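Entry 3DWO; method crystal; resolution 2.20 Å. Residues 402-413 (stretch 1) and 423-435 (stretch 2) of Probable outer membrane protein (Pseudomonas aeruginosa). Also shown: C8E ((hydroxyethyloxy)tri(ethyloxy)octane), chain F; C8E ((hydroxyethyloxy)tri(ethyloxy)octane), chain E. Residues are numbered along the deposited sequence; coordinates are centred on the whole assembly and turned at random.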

# COMPACT_ATOMS: atom_id res chain seq x y z
N SER A 402 0.38 2.33 17.60
CA SER A 402 -0.71 1.59 17.01
C SER A 402 -0.27 0.18 16.64
O SER A 402 0.77 -0.02 16.02
N ARG A 403 -1.06 -0.80 17.06
CA ARG A 403 -0.77 -2.19 16.78
C ARG A 403 -1.82 -2.70 15.80
O ARG A 403 -3.00 -2.41 15.94
N GLN A 404 -1.37 -3.43 14.79
CA GLN A 404 -2.27 -3.99 13.80
C GLN A 404 -2.23 -5.50 13.89
O GLN A 404 -1.19 -6.12 13.65
N PHE A 405 -3.37 -6.09 14.25
CA PHE A 405 -3.47 -7.54 14.35
C PHE A 405 -4.06 -8.02 13.03
O PHE A 405 -5.22 -7.74 12.72
N VAL A 406 -3.26 -8.76 12.27
CA VAL A 406 -3.69 -9.28 10.98
C VAL A 406 -4.00 -10.75 11.13
O VAL A 406 -3.23 -11.49 11.74
N LYS A 407 -5.13 -11.20 10.59
CA LYS A 407 -5.47 -12.60 10.71
C LYS A 407 -4.56 -13.43 9.80
O LYS A 407 -4.13 -12.97 8.75
N GLU A 408 -4.27 -14.64 10.24
CA GLU A 408 -3.45 -15.56 9.48
C GLU A 408 -4.25 -15.95 8.24
O GLU A 408 -5.41 -16.35 8.34
N VAL A 409 -3.64 -15.82 7.07
CA VAL A 409 -4.33 -16.15 5.83
C VAL A 409 -3.65 -17.24 5.03
O VAL A 409 -2.45 -17.46 5.14
N PRO A 410 -4.43 -17.94 4.20
CA PRO A 410 -3.89 -19.02 3.37
C PRO A 410 -3.34 -18.50 2.05
O PRO A 410 -3.77 -17.47 1.55
N LEU A 411 -2.37 -19.23 1.51
CA LEU A 411 -1.78 -18.92 0.22
C LEU A 411 -1.93 -20.21 -0.57
O LEU A 411 -1.35 -21.23 -0.21
N LYS A 412 -2.71 -20.15 -1.64
CA LYS A 412 -2.97 -21.31 -2.49
C LYS A 412 -2.60 -20.94 -3.91
O LYS A 412 -3.15 -21.48 -4.86
N THR A 413 -1.66 -20.01 -4.03
CA THR A 413 -1.20 -19.50 -5.32
C THR A 413 -0.79 -20.54 -6.36
O THR A 413 -0.03 -21.47 -6.07
N ARG A 423 2.86 -24.14 -7.62
CA ARG A 423 1.79 -23.71 -6.72
C ARG A 423 2.22 -23.72 -5.26
O ARG A 423 3.12 -24.47 -4.86
N LEU A 424 1.58 -22.87 -4.47
CA LEU A 424 1.88 -22.78 -3.05
C LEU A 424 0.74 -23.39 -2.23
O LEU A 424 -0.40 -23.45 -2.69
N ASP A 425 1.06 -23.87 -1.04
CA ASP A 425 0.06 -24.42 -0.14
C ASP A 425 0.55 -24.13 1.27
O ASP A 425 1.29 -24.92 1.85
N GLY A 426 0.15 -22.99 1.81
CA GLY A 426 0.57 -22.61 3.14
C GLY A 426 -0.17 -21.39 3.64
O GLY A 426 -1.26 -21.08 3.17
N ARG A 427 0.43 -20.69 4.60
CA ARG A 427 -0.21 -19.50 5.15
C ARG A 427 0.80 -18.45 5.59
O ARG A 427 1.92 -18.75 5.98
N ALA A 428 0.37 -17.20 5.50
CA ALA A 428 1.22 -16.09 5.87
C ALA A 428 0.75 -15.52 7.20
O ALA A 428 -0.45 -15.42 7.46
N THR A 429 1.72 -15.17 8.04
CA THR A 429 1.42 -14.59 9.32
C THR A 429 2.10 -13.23 9.32
O THR A 429 3.29 -13.13 9.04
N SER A 430 1.32 -12.19 9.60
CA SER A 430 1.83 -10.84 9.61
C SER A 430 1.46 -10.11 10.88
O SER A 430 0.48 -10.45 11.53
N LYS A 431 2.26 -9.12 11.22
CA LYS A 431 2.06 -8.31 12.40
C LYS A 431 2.55 -6.91 12.07
O LYS A 431 3.51 -6.75 11.32
N GLY A 432 1.90 -5.91 12.63
CA GLY A 432 2.32 -4.55 12.35
C GLY A 432 2.18 -3.64 13.55
O GLY A 432 1.31 -3.82 14.40
N GLN A 433 3.07 -2.66 13.63
CA GLN A 433 3.01 -1.70 14.71
C GLN A 433 3.60 -0.40 14.19
O GLN A 433 4.54 -0.41 13.38
N VAL A 434 3.02 0.71 14.63
CA VAL A 434 3.46 2.03 14.20
C VAL A 434 3.70 2.96 15.38
O VAL A 434 2.93 2.99 16.35
N PHE A 435 4.80 3.71 15.31
CA PHE A 435 5.14 4.69 16.33
C PHE A 435 5.01 6.01 15.59
O PHE A 435 5.57 6.17 14.51

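Stretch 1 pairs antiparallel with the strand of stretch 2 in two segments, broken at Lys407 and Glu408, and a water bridges the strands beside the break. Regular bonding holds at Gln404, where its N donates to Gly432 O at 2.7 Å, and resumes at Val409, whose O accepts from Ala428 N at 2.9 Å. Next to the break the strands stand apart, with 5.9 Å between the CA atoms of Val406 and Ser430. Water 1 accepts from Val406 N (3.1 Å) and donates to Ser430 O (2.8 Å), replacing a direct backbone link; it also accepts from Arg403 NH2 at 3.2 Å. That arginine (chi1 t, chi2 p) reaches the water by running along the sheet, its CD 3.0 Å from Gly432 O and its NE weakly bonded to Gln404 O at 3.2 Å. Val406 (t) points toward the partner strand, its CB 4.2 Å from Ser430 CB.

Gly432 leaves room on the face bearing Gln404: an ideal CB would lie 2.6 Å from O15 of the chain E detergent, a clash. The same C8E touches Gln404 (m), C13 to CG at 3.4 Å, and Ser430, O18 to CB at 3.6 Å. The chain F detergent lies with C2 over one face of the Phe405 ring, which makes no contact with stretch 2.

Farther along, apolar packing centres on Ala428, whose CB is 4.0 Å from Leu411 CD1 and 4.4 Å from Val409 CG2. On the face bearing Pro410, Arg427 (chi1 p) lays one guanidinium face over Pro410 CA and Val409 O. Its NH1 forms a salt bridge with Glu408 OE2 at 2.8 Å, although the carboxylate oxygen is less surely placed. Lys412 (m) starts away from stretch 2, yet its end returns NZ to Asp425 OD2 at 3.1 Å, a second salt bridge. At the far end of the pairing, Thr413 OG1 sits 3.5 Å from Leu424 CD1.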

# COMPACT_ATOMS: atom_id res chain seq x y z
CB SER A 402 -1.22 2.33 15.77
OG SER A 402 -2.33 1.65 15.21
CB ARG A 403 -0.79 -3.02 18.06
CG ARG A 403 -0.81 -4.52 17.83
CD ARG A 403 0.39 -4.98 17.02
NE ARG A 403 0.22 -6.33 16.46
CZ ARG A 403 0.13 -7.44 17.19
NH1 ARG A 403 0.21 -7.38 18.51
NH2 ARG A 403 -0.04 -8.61 16.59
CB GLN A 404 -1.88 -3.54 12.39
CG GLN A 404 -1.93 -2.04 12.14
CD GLN A 404 -0.75 -1.29 12.73
OE1 GLN A 404 0.40 -1.68 12.53
NE2 GLN A 404 -1.03 -0.22 13.46
CB PHE A 405 -4.39 -7.95 15.50
CG PHE A 405 -3.98 -7.41 16.84
CD1 PHE A 405 -4.40 -6.15 17.26
CD2 PHE A 405 -3.15 -8.16 17.68
CE1 PHE A 405 -4.02 -5.64 18.50
CE2 PHE A 405 -2.76 -7.66 18.92
CZ PHE A 405 -3.19 -6.40 19.33
CB VAL A 406 -2.56 -9.12 9.92
CG1 VAL A 406 -3.08 -9.51 8.55
CG2 VAL A 406 -2.05 -7.69 9.93
CB LYS A 407 -6.93 -12.85 10.34
CG LYS A 407 -7.27 -12.57 8.90
CD LYS A 407 -8.34 -13.55 8.39
CE LYS A 407 -9.61 -13.50 9.22
NZ LYS A 407 -10.62 -14.49 8.74
CB GLU A 408 -3.14 -16.79 10.34
CG GLU A 408 -2.29 -17.84 9.67
CD GLU A 408 -2.02 -19.01 10.59
OE1 GLU A 408 -1.35 -18.80 11.63
OE2 GLU A 408 -2.48 -20.12 10.29
CB VAL A 409 -4.46 -14.92 4.90
CG1 VAL A 409 -5.58 -14.01 5.39
CG2 VAL A 409 -3.13 -14.16 4.86
CB PRO A 410 -5.10 -19.93 3.17
CG PRO A 410 -6.23 -18.92 3.07
CD PRO A 410 -5.91 -17.96 4.20
CB LEU A 411 -0.30 -18.55 0.36
CG LEU A 411 0.02 -17.06 0.53
CD1 LEU A 411 -0.77 -16.49 1.69
CD2 LEU A 411 1.50 -16.88 0.77
CB LYS A 412 -4.46 -21.66 -2.43
CG LYS A 412 -4.99 -21.97 -1.04
CD LYS A 412 -4.54 -23.33 -0.55
CE LYS A 412 -5.31 -23.73 0.71
NZ LYS A 412 -4.98 -25.12 1.16
CB THR A 413 -0.02 -18.54 -5.11
OG1 THR A 413 -0.18 -17.85 -3.87
CG2 THR A 413 0.03 -17.52 -6.24
CB ARG A 423 0.56 -24.61 -6.87
CG ARG A 423 0.67 -25.97 -6.22
CD ARG A 423 -0.64 -26.75 -6.41
NE ARG A 423 -0.51 -28.14 -5.98
CZ ARG A 423 -0.57 -28.55 -4.72
NH1 ARG A 423 -0.78 -27.68 -3.74
NH2 ARG A 423 -0.42 -29.84 -4.43
CB LEU A 424 2.05 -21.32 -2.63
CG LEU A 424 3.09 -20.47 -3.39
CD1 LEU A 424 3.01 -19.03 -2.92
CD2 LEU A 424 4.48 -21.04 -3.16
CB ASP A 425 -0.10 -25.92 -0.33
CG ASP A 425 -1.18 -26.50 0.56
OD1 ASP A 425 -1.28 -27.74 0.67
OD2 ASP A 425 -1.95 -25.71 1.15
CB ARG A 427 -1.10 -19.89 6.33
CG ARG A 427 -0.48 -20.90 7.26
CD ARG A 427 -1.53 -21.57 8.13
NE ARG A 427 -2.71 -21.97 7.37
CZ ARG A 427 -3.82 -21.24 7.27
NH1 ARG A 427 -3.92 -20.07 7.89
NH2 ARG A 427 -4.84 -21.68 6.54
CB ALA A 428 1.17 -15.01 4.80
CB THR A 429 2.00 -15.43 10.47
OG1 THR A 429 1.32 -16.69 10.53
CG2 THR A 429 1.81 -14.70 11.80
CB SER A 430 1.29 -10.05 8.41
OG SER A 430 1.79 -10.59 7.20
CB LYS A 431 2.86 -8.88 13.58
CG LYS A 431 2.25 -10.13 14.17
CD LYS A 431 3.30 -11.14 14.64
CE LYS A 431 4.43 -10.50 15.45
NZ LYS A 431 5.51 -10.00 14.56
CB GLN A 433 3.75 -2.21 15.94
CG GLN A 433 5.25 -2.19 15.89
CD GLN A 433 5.85 -2.88 17.10
OE1 GLN A 433 5.30 -2.80 18.21
NE2 GLN A 433 6.97 -3.57 16.90
CB VAL A 434 2.41 2.68 13.26
CG1 VAL A 434 2.92 4.02 12.73
CG2 VAL A 434 2.07 1.74 12.10
CB PHE A 435 6.58 4.48 16.81
CG PHE A 435 6.84 3.09 17.33
CD1 PHE A 435 7.00 2.03 16.45
CD2 PHE A 435 6.87 2.85 18.70
CE1 PHE A 435 7.20 0.74 16.92
CE2 PHE A 435 7.06 1.56 19.18
CZ PHE A 435 7.23 0.50 18.29
C2 C8E F . -6.82 -9.00 18.78
C3 C8E F . -7.54 -10.21 18.40
C4 C8E F . -6.73 -10.91 17.41
C5 C8E F . -7.58 -11.28 16.24
C6 C8E F . -6.81 -11.36 15.00
C7 C8E F . -7.19 -10.10 14.35
C8 C8E F . -7.48 -10.32 12.91
O9 C8E F . -8.56 -9.75 12.17
C10 C8E F . -9.89 -10.05 12.57
C11 C8E F . -10.79 -9.30 11.63
C1 C8E E . 8.82 2.11 1.71
C2 C8E E . 7.85 1.08 2.06
C3 C8E E . 6.48 1.57 2.17
C4 C8E E . 6.21 1.81 3.57
C5 C8E E . 4.88 1.26 3.90
C6 C8E E . 4.39 1.86 5.12
C7 C8E E . 3.24 1.01 5.38
C8 C8E E . 3.23 0.68 6.81
O9 C8E E . 2.13 0.26 7.58
C10 C8E E . 0.99 1.09 7.70
C11 C8E E . 0.05 0.31 8.57
O12 C8E E . -0.24 -0.97 7.99
C13 C8E E . -0.86 -1.94 8.89
C14 C8E E . -0.69 -3.49 8.83
O15 C8E E . 0.51 -4.32 8.76
C16 C8E E . 0.87 -4.58 7.38
C17 C8E E . 0.24 -5.84 6.78
O18 C8E E . 0.98 -7.05 6.51
C19 C8E E . 1.55 -7.06 5.17
C20 C8E E . 1.10 -8.07 4.05
O21 C8E E . 0.28 -7.58 2.99
O HOH W 1 -1.02 -10.09 13.89